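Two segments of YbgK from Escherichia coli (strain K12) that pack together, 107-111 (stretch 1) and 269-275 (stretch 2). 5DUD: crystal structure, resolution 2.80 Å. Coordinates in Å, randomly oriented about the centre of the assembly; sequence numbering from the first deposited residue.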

# COMPACT_ATOMS: atom_id res chain seq x y z
N HIS A 107 -17.10 1.56 20.88
CA HIS A 107 -17.23 0.63 19.76
C HIS A 107 -16.54 1.25 18.54
O HIS A 107 -16.74 2.44 18.29
N GLY A 108 -15.77 0.46 17.80
CA GLY A 108 -15.06 0.93 16.62
C GLY A 108 -13.66 1.45 16.91
O GLY A 108 -13.20 1.40 18.06
N MET A 109 -12.98 1.95 15.87
CA MET A 109 -11.62 2.49 15.96
C MET A 109 -11.46 3.80 15.21
O MET A 109 -11.09 4.80 15.82
N ARG A 110 -11.68 3.80 13.88
CA ARG A 110 -11.46 4.98 13.04
C ARG A 110 -12.74 5.77 12.73
O ARG A 110 -13.78 5.18 12.41
N SER A 111 -12.65 7.12 12.80
CA SER A 111 -13.74 8.07 12.53
C SER A 111 -13.30 9.05 11.46
O SER A 111 -12.12 9.38 11.38
N LEU A 269 -12.29 -4.46 8.77
CA LEU A 269 -10.98 -4.55 9.46
C LEU A 269 -10.64 -3.24 10.20
O LEU A 269 -10.15 -3.28 11.33
N ALA A 270 -10.92 -2.09 9.56
CA ALA A 270 -10.63 -0.74 10.06
C ALA A 270 -11.25 -0.44 11.41
O ALA A 270 -10.65 0.31 12.17
N GLN A 271 -12.44 -0.99 11.71
CA GLN A 271 -13.13 -0.70 12.97
C GLN A 271 -12.83 -1.71 14.07
O GLN A 271 -13.13 -1.41 15.22
N ILE A 272 -12.23 -2.86 13.76
CA ILE A 272 -11.96 -3.89 14.78
C ILE A 272 -10.95 -3.40 15.84
O ILE A 272 -9.80 -3.14 15.50
N PRO A 273 -11.34 -3.35 17.14
CA PRO A 273 -10.38 -2.92 18.18
C PRO A 273 -9.16 -3.84 18.33
O PRO A 273 -9.19 -5.00 17.92
N LEU A 274 -8.08 -3.32 18.96
CA LEU A 274 -6.81 -4.04 19.11
C LEU A 274 -6.85 -5.29 20.04
O LEU A 274 -5.88 -6.05 20.05
N GLY A 275 -7.94 -5.51 20.78
CA GLY A 275 -8.10 -6.68 21.63
C GLY A 275 -9.21 -7.64 21.22
O GLY A 275 -9.35 -8.69 21.86

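The shortest polar contact between the two segments joins a side chain of stretch 1 to the backbone of stretch 2: Arg110 NH1 donates to Ala270 O across 2.7 Å, with an N-H...O angle of 139°. The carbonyl oxygen lies at the edge of the guanidinium, near its plane, where the N-H bonds point. Arg110 reaches it with chi1 at -74° (m), chi2 and chi3 both t, and chi4 at 91°. Its CA-to-CB bond runs sideways to the other stretch, so the long, largely extended chain travels alongside stretch 2 before its head group meets the carbonyl. On the way Arg110 CD passes 4.3 Å from Ala270 CB, which adds an apolar contact beside the hydrogen bond.

Gln271 answers from stretch 2, directing its side-chain amide at the backbone of stretch 1. Gln271 OE1 accepts from Met109 N at 3.2 Å with an almost straight N-H...O angle of 170°, and it also lies 3.1 Å from Arg110 N, a weak bond bent to 130°. On the other arm of the amide, Gln271 NE2 donates to Arg110 O at 3.2 Å and 143°. One carboxamide thus serves two successive backbone NH groups and a carbonyl where the loop enters the strand beginning at Arg110. Both chi1 (-58°) and chi2 (-50°) are m, with chi3 at -21°; although CA-to-CB points sideways, this folded conformation brings the end of the side chain nearer to stretch 1. NE2 is also hydrogen-bonded elsewhere in the structure. The arrangement leaves Gln271 OE1 3.0 Å from Arg110 O, a close approach of two acceptors and not a hydrogen bond.

Gly108 is the nearest backbone neighbour of Gln271, their CA atoms 4.4 Å apart. Gly108 CA makes a C-H...O contact with Gln271 O at 3.3 Å. With phi/psi of 90/-177, a CB here would be jammed against the carbonyl oxygen of the preceding residue, which by itself calls for glycine; it would also lie 3.5 Å from Gln271 OE1.

Met109 is the side chain of stretch 1 that points toward stretch 2. Buried and m at all three chi angles, it packs along Ala270 and Ile272 to Leu274: Met109 CB approaches Ala270 O at 3.4 Å, Met109 CG lies 3.6 Å from Ile272 O and 3.8 Å from Pro273 CA, and Met109 SD comes within 4.5 Å of Leu274 N. These contacts are chiefly with backbone atoms, so the thioether chain rests against the main chain as it leaves the Ala270-Gln271 region.

The remaining contacts are looser. Pro273, its ring in the C-gamma exo pucker, brings Pro273 CG to 4.4 Å from Gly108 O, while the CA-to-CB bond of exposed Leu274 (m, t) runs sideways and its side chain stays farther off. The CA-to-CB bond of Ile272 (m, t) points away, so its carbonyl rather than its branched chain meets Met109. The CA-to-CB bonds of His107 and Ser111 likewise point away at the ends of stretch 1. Together the two segments bury 352 Å².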

# COMPACT_ATOMS: atom_id res chain seq x y z
CB HIS A 107 -18.71 0.31 19.46
CG HIS A 107 -19.63 0.41 20.64
ND1 HIS A 107 -20.66 1.34 20.67
CD2 HIS A 107 -19.62 -0.27 21.80
CE1 HIS A 107 -21.25 1.17 21.84
NE2 HIS A 107 -20.66 0.21 22.56
CB MET A 109 -10.60 1.48 15.40
CG MET A 109 -10.24 0.37 16.35
SD MET A 109 -9.05 0.85 17.63
CE MET A 109 -7.59 1.11 16.63
CB ARG A 110 -10.75 4.58 11.74
CG ARG A 110 -9.27 4.27 11.97
CD ARG A 110 -8.69 3.24 11.01
NE ARG A 110 -7.36 2.80 11.45
CZ ARG A 110 -7.10 1.76 12.25
NH1 ARG A 110 -8.09 1.01 12.73
NH2 ARG A 110 -5.84 1.46 12.56
CB SER A 111 -14.11 8.81 13.82
OG SER A 111 -15.34 9.52 13.71
CB LEU A 269 -9.83 -4.89 8.47
CG LEU A 269 -9.44 -6.35 8.13
CD1 LEU A 269 -8.80 -7.08 9.32
CD2 LEU A 269 -10.55 -7.11 7.41
CB ALA A 270 -11.11 0.30 9.06
CB GLN A 271 -14.65 -0.64 12.76
CG GLN A 271 -15.13 0.40 11.74
CD GLN A 271 -14.60 1.81 11.89
OE1 GLN A 271 -14.15 2.23 12.95
NE2 GLN A 271 -14.77 2.61 10.85
CB ILE A 272 -11.48 -5.23 14.14
CG1 ILE A 272 -12.66 -5.95 13.47
CG2 ILE A 272 -10.85 -6.16 15.20
CD1 ILE A 272 -12.27 -6.97 12.42
CB PRO A 273 -11.22 -2.92 19.47
CG PRO A 273 -12.62 -2.84 19.02
CD PRO A 273 -12.67 -3.59 17.73
CB LEU A 274 -5.69 -3.08 19.59
CG LEU A 274 -4.90 -2.41 18.44
CD1 LEU A 274 -4.15 -1.18 18.92
CD2 LEU A 274 -3.94 -3.40 17.79